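Local coordinates for glycine betaine, L-proline ABC transporter, glycine/betaine/L-proline-binding protein (ProX) (PDB 3TMG) that binds glycine betaine and probably delivers it to an ABC transporter as the substrate-binding component of an uptake system for betaine-like compounds, at residues 33-38 with 256-260; 92-96 with 231-235. All blocks are in the same frame, centred on the assembly; numbering follows the deposited sequence.

Contact 1 (33-38 with 256-260); sequences NVLKVV and AVEFV
Residues 33-38 and 256-260 are pieces of longer alpha helices. Their axes approach to 8.6 Å and cross at -65°, with V34 and A256 nearest in register (CA to CA 4.8 Å) and V37 beside V257 (6.0 Å). So close a pass suits alanine: A256 CB points at the other helix, 3.5 Å from N33 C and 3.6 Å from V34 N, where a longer side chain would hold the backbones apart. V34 and V37 flank it, V257 and V260 extend the patch along the second helix, and V38 adds to it at V260; these beta-branched valines, all t, give compact apolar surface. V37 CG2 lies 3.8 Å from A256 CB and 3.7 Å from V257 CG2, and V37 CG1 3.6 Å from V260 CG2. V260 CG2 also reaches V38 CG2 (4.0 Å) and V34 CG1 (4.1 Å), while V34 CG2 meets CD1 of F259 (t) at 3.8 Å. No hydrogen bond crosses this apolar helix-helix packing. N33 ND2 hydrogen-bonds to T29 O in its own helix. Helix 26-41 packs on helix 252-262 and also on strand 44-50, where N33 and K36 meet I48, while L241 of helix 235-247 closes over V34 and F259.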
loop_
_atom_site.group_PDB
_atom_site.type_symbol
_atom_site.label_atom_id
_atom_site.label_comp_id
_atom_site.label_asym_id
_atom_site.label_seq_id
_atom_site.Cartn_x
_atom_site.Cartn_y
_atom_site.Cartn_z
ATOM N N ASN A 33 -3.713 10.243 -4.988
ATOM C CA ASN A 33 -4.746 11.212 -5.372
ATOM C C ASN A 33 -4.859 12.410 -4.425
ATOM O O ASN A 33 -5.017 13.549 -4.889
ATOM C CB ASN A 33 -6.107 10.528 -5.577
ATOM C CG ASN A 33 -6.251 9.909 -6.963
ATOM O OD1 ASN A 33 -6.704 10.578 -7.875
ATOM N ND2 ASN A 33 -5.914 8.605 -7.118
ATOM N N VAL A 34 -4.717 12.172 -3.130
ATOM C CA VAL A 34 -4.642 13.319 -2.175
ATOM C C VAL A 34 -3.466 14.242 -2.533
ATOM O O VAL A 34 -3.669 15.444 -2.670
ATOM C CB VAL A 34 -4.516 12.868 -0.712
ATOM C CG1 VAL A 34 -4.129 14.055 0.214
ATOM C CG2 VAL A 34 -5.838 12.275 -0.261
ATOM N N LEU A 35 -2.263 13.686 -2.710
ATOM C CA LEU A 35 -1.116 14.523 -3.079
ATOM C C LEU A 35 -1.273 15.192 -4.447
ATOM O O LEU A 35 -0.857 16.352 -4.656
ATOM C CB LEU A 35 0.198 13.765 -2.950
ATOM C CG LEU A 35 0.697 13.585 -1.504
ATOM C CD1 LEU A 35 2.123 13.040 -1.501
ATOM C CD2 LEU A 35 0.683 14.862 -0.642
ATOM N N LYS A 36 -1.920 14.495 -5.380
ATOM C CA LYS A 36 -2.221 15.128 -6.642
ATOM C C LYS A 36 -3.032 16.435 -6.428
ATOM O O LYS A 36 -2.739 17.477 -7.022
ATOM C CB LYS A 36 -2.993 14.155 -7.530
ATOM C CG LYS A 36 -3.267 14.739 -8.906
ATOM C CD LYS A 36 -3.949 13.663 -9.738
ATOM C CE LYS A 36 -4.967 14.313 -10.599
ATOM N NZ LYS A 36 -4.541 14.161 -12.000
ATOM N N VAL A 37 -4.073 16.351 -5.611
ATOM C CA VAL A 37 -4.934 17.511 -5.288
ATOM C C VAL A 37 -4.138 18.629 -4.596
ATOM O O VAL A 37 -4.248 19.794 -4.960
ATOM C CB VAL A 37 -6.157 17.062 -4.448
ATOM C CG1 VAL A 37 -6.947 18.271 -3.956
ATOM C CG2 VAL A 37 -7.050 16.165 -5.313
ATOM N N VAL A 38 -3.310 18.260 -3.624
ATOM C CA VAL A 38 -2.432 19.212 -2.944
ATOM C C VAL A 38 -1.517 19.968 -3.940
ATOM O O VAL A 38 -1.501 21.227 -3.942
ATOM C CB VAL A 38 -1.606 18.489 -1.867
ATOM C CG1 VAL A 38 -0.582 19.434 -1.280
ATOM C CG2 VAL A 38 -2.540 17.933 -0.795
ATOM N N ALA A 256 -10.620 12.563 -3.120
ATOM C CA ALA A 256 -9.396 13.282 -2.677
ATOM C C ALA A 256 -9.618 14.803 -2.617
ATOM O O ALA A 256 -9.106 15.474 -1.697
ATOM C CB ALA A 256 -8.204 12.933 -3.591
ATOM N N VAL A 257 -10.309 15.363 -3.611
ATOM C CA VAL A 257 -10.642 16.775 -3.567
ATOM C C VAL A 257 -11.411 17.082 -2.263
ATOM O O VAL A 257 -11.052 18.013 -1.533
ATOM C CB VAL A 257 -11.432 17.215 -4.819
ATOM C CG1 VAL A 257 -11.972 18.641 -4.642
ATOM C CG2 VAL A 257 -10.540 17.118 -6.045
ATOM N N GLU A 258 -12.467 16.306 -1.984
ATOM C CA GLU A 258 -13.236 16.438 -0.726
ATOM C C GLU A 258 -12.347 16.275 0.528
ATOM O O GLU A 258 -12.457 17.068 1.467
ATOM C CB GLU A 258 -14.411 15.447 -0.641
ATOM C CG GLU A 258 -15.410 15.572 -1.776
ATOM C CD GLU A 258 -16.559 14.561 -1.662
ATOM O OE1 GLU A 258 -16.970 14.271 -0.507
ATOM O OE2 GLU A 258 -17.041 14.065 -2.714
ATOM N N PHE A 259 -11.482 15.267 0.531
ATOM C CA PHE A 259 -10.559 15.044 1.677
ATOM C C PHE A 259 -9.719 16.294 1.992
ATOM O O PHE A 259 -9.600 16.715 3.154
ATOM C CB PHE A 259 -9.629 13.856 1.395
ATOM C CG PHE A 259 -8.630 13.626 2.472
ATOM C CD1 PHE A 259 -7.435 14.318 2.482
ATOM C CD2 PHE A 259 -8.871 12.688 3.460
ATOM C CE1 PHE A 259 -6.504 14.128 3.523
ATOM C CE2 PHE A 259 -7.926 12.452 4.470
ATOM C CZ PHE A 259 -6.741 13.178 4.509
ATOM N N VAL A 260 -9.168 16.894 0.952
ATOM C CA VAL A 260 -8.310 18.083 1.100
ATOM C C VAL A 260 -9.099 19.300 1.644
ATOM O O VAL A 260 -8.595 20.030 2.508
ATOM C CB VAL A 260 -7.563 18.387 -0.226
ATOM C CG1 VAL A 260 -6.917 19.785 -0.209
ATOM C CG2 VAL A 260 -6.498 17.317 -0.479
#

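Contact 2 (92-96 with 231-235); sequences GANYE and FYWSD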
loop_
_atom_site.group_PDB
_atom_site.type_symbol
_atom_site.label_atom_id
_atom_site.label_comp_id
_atom_site.label_asym_id
_atom_site.label_seq_id
_atom_site.Cartn_x
_atom_site.Cartn_y
_atom_site.Cartn_z
ATOM N N GLY A 92 11.937 9.100 4.705
ATOM C CA GLY A 92 11.335 8.658 5.967
ATOM C C GLY A 92 9.920 8.169 5.762
ATOM O O GLY A 92 9.507 8.000 4.617
ATOM N N ALA A 93 9.167 7.967 6.858
ATOM C CA ALA A 93 7.851 7.315 6.792
ATOM C C ALA A 93 6.803 8.375 6.566
ATOM O O ALA A 93 6.874 9.445 7.184
ATOM C CB ALA A 93 7.541 6.568 8.107
ATOM N N ASN A 94 5.822 8.073 5.712
ATOM C CA ASN A 94 4.597 8.906 5.663
ATOM C C ASN A 94 3.437 8.287 6.458
ATOM O O ASN A 94 2.384 8.920 6.637
ATOM C CB ASN A 94 4.169 9.175 4.211
ATOM C CG ASN A 94 3.863 7.909 3.437
ATOM O OD1 ASN A 94 2.981 7.133 3.813
ATOM N ND2 ASN A 94 4.569 7.717 2.328
ATOM N N TYR A 95 3.625 7.030 6.880
ATOM C CA TYR A 95 2.616 6.287 7.614
ATOM C C TYR A 95 3.367 5.229 8.437
ATOM O O TYR A 95 4.246 4.529 7.893
ATOM C CB TYR A 95 1.578 5.579 6.658
ATOM C CG TYR A 95 0.624 4.665 7.459
ATOM C CD1 TYR A 95 0.976 3.327 7.749
ATOM C CD2 TYR A 95 -0.599 5.177 7.983
ATOM C CE1 TYR A 95 0.150 2.510 8.529
ATOM C CE2 TYR A 95 -1.432 4.360 8.765
ATOM C CZ TYR A 95 -1.037 3.054 9.041
ATOM O OH TYR A 95 -1.851 2.238 9.776
ATOM N N GLU A 96 3.025 5.079 9.720
ATOM C CA GLU A 96 3.651 4.043 10.564
ATOM C C GLU A 96 2.597 3.110 11.146
ATOM O O GLU A 96 1.532 3.567 11.554
ATOM C CB GLU A 96 4.502 4.654 11.706
ATOM C CG GLU A 96 5.652 5.504 11.138
ATOM C CD GLU A 96 6.632 6.017 12.174
ATOM O OE1 GLU A 96 6.646 5.509 13.301
ATOM O OE2 GLU A 96 7.440 6.908 11.828
ATOM N N PHE A 231 4.657 15.087 3.914
ATOM C CA PHE A 231 3.434 14.284 3.859
ATOM C C PHE A 231 3.457 13.196 4.959
ATOM O O PHE A 231 4.367 12.382 4.998
ATOM C CB PHE A 231 3.311 13.629 2.488
ATOM C CG PHE A 231 2.186 12.630 2.389
ATOM C CD1 PHE A 231 0.877 13.040 2.573
ATOM C CD2 PHE A 231 2.450 11.283 2.119
ATOM C CE1 PHE A 231 -0.167 12.106 2.483
ATOM C CE2 PHE A 231 1.405 10.332 2.027
ATOM C CZ PHE A 231 0.112 10.748 2.210
ATOM N N TYR A 232 2.421 13.159 5.784
ATOM C CA TYR A 232 2.334 12.169 6.857
ATOM C C TYR A 232 0.865 12.043 7.217
ATOM O O TYR A 232 0.153 13.061 7.325
ATOM C CB TYR A 232 3.133 12.623 8.119
ATOM C CG TYR A 232 3.199 11.511 9.129
ATOM C CD1 TYR A 232 2.172 11.336 10.088
ATOM C CD2 TYR A 232 4.225 10.569 9.050
ATOM C CE1 TYR A 232 2.222 10.266 10.988
ATOM C CE2 TYR A 232 4.292 9.507 9.910
ATOM C CZ TYR A 232 3.302 9.361 10.874
ATOM O OH TYR A 232 3.429 8.264 11.675
ATOM N N TRP A 233 0.399 10.821 7.409
ATOM C CA TRP A 233 -0.953 10.672 7.955
ATOM C C TRP A 233 -1.139 9.370 8.694
ATOM O O TRP A 233 -0.209 8.542 8.742
ATOM C CB TRP A 233 -2.001 10.880 6.845
ATOM C CG TRP A 233 -1.974 9.890 5.699
ATOM C CD1 TRP A 233 -1.040 8.887 5.414
ATOM C CD2 TRP A 233 -2.994 9.780 4.659
ATOM N NE1 TRP A 233 -1.410 8.201 4.271
ATOM C CE2 TRP A 233 -2.600 8.678 3.798
ATOM C CE3 TRP A 233 -4.176 10.488 4.375
ATOM C CZ2 TRP A 233 -3.368 8.286 2.700
ATOM C CZ3 TRP A 233 -4.940 10.101 3.267
ATOM C CH2 TRP A 233 -4.538 9.028 2.444
ATOM N N SER A 234 -2.365 9.184 9.220
ATOM C CA SER A 234 -2.663 8.128 10.183
ATOM C C SER A 234 -4.014 7.478 9.887
ATOM O O SER A 234 -4.777 7.965 9.062
ATOM C CB SER A 234 -2.656 8.706 11.610
ATOM O OG SER A 234 -1.488 9.459 11.831
ATOM N N ASP A 235 -4.289 6.364 10.571
ATOM C CA ASP A 235 -5.512 5.574 10.377
ATOM C C ASP A 235 -6.784 6.395 10.356
ATOM O O ASP A 235 -7.699 6.098 9.595
ATOM C CB ASP A 235 -5.647 4.560 11.547
ATOM C CG ASP A 235 -4.785 3.315 11.335
ATOM O OD1 ASP A 235 -4.007 3.294 10.387
ATOM O OD2 ASP A 235 -4.872 2.342 12.116
HETATM O O HOH W 1 0.316 6.292 3.126
HETATM O O HOH W 2 0.877 6.854 10.736
#
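F231, the first residue to leave the helical conformation after helix 222-230, sets its CD2 3.4 Å from N94 CB, and F231 O receives a CA-H...O contact from N94 CA (3.5 Å). N94 O lies over one face of the Y232 ring and accepts a CA-H...O contact from Y232 CA (3.3 Å); Y232 OH lies 3.6 Å from E96 CG. W233 N hydrogen-bonds to N94 O at 2.9 Å. The indole is buried among A31, I238 and L241, and its one polar atom, W233 NE1, donates to water 1 (2.8 Å), which donates to N94 OD1 (2.9 Å). Water 2 accepts from E96 N (3.0 Å) and donates to the backbone W233 O (2.8 Å). D235 OD1 accepts a very short 2.5 Å hydrogen bond from Y95 OH, carboxylate matched to hydroxyl. Opposite V209, N94 and Y95 form a classic beta bulge; the N94 amide serves both ways, as ND2 hydrogen-bonds to T211 OG1 and V69 O. The loop joins bulged strand 88-105 to helix 26-41, where F231 and W233 touch A31.

Contacts 1 and 2 belong to the same lobe of the binding protein, their centres about 15 Å apart, and they meet through aromatic side chains. L35, facing away from 256-260, packs its CD2 3.7 Å from F231 CD1; F259 CZ lies 3.7 Å from W233 CE3, and V34 CG2 is 4.2 Å from W233 CZ3. The hydrophobic layer therefore continues from the helix pair of contact 1 to the loop of contact 2, hydrogen-bonded to the bulged strand through W233 N and N94 O. Along the sequence, contact 2 falls between the segments of contact 1. Neither contact includes a residue of the betaine pocket, although the Y95 side chain is about 10 Å from the bound trimethyl glycine.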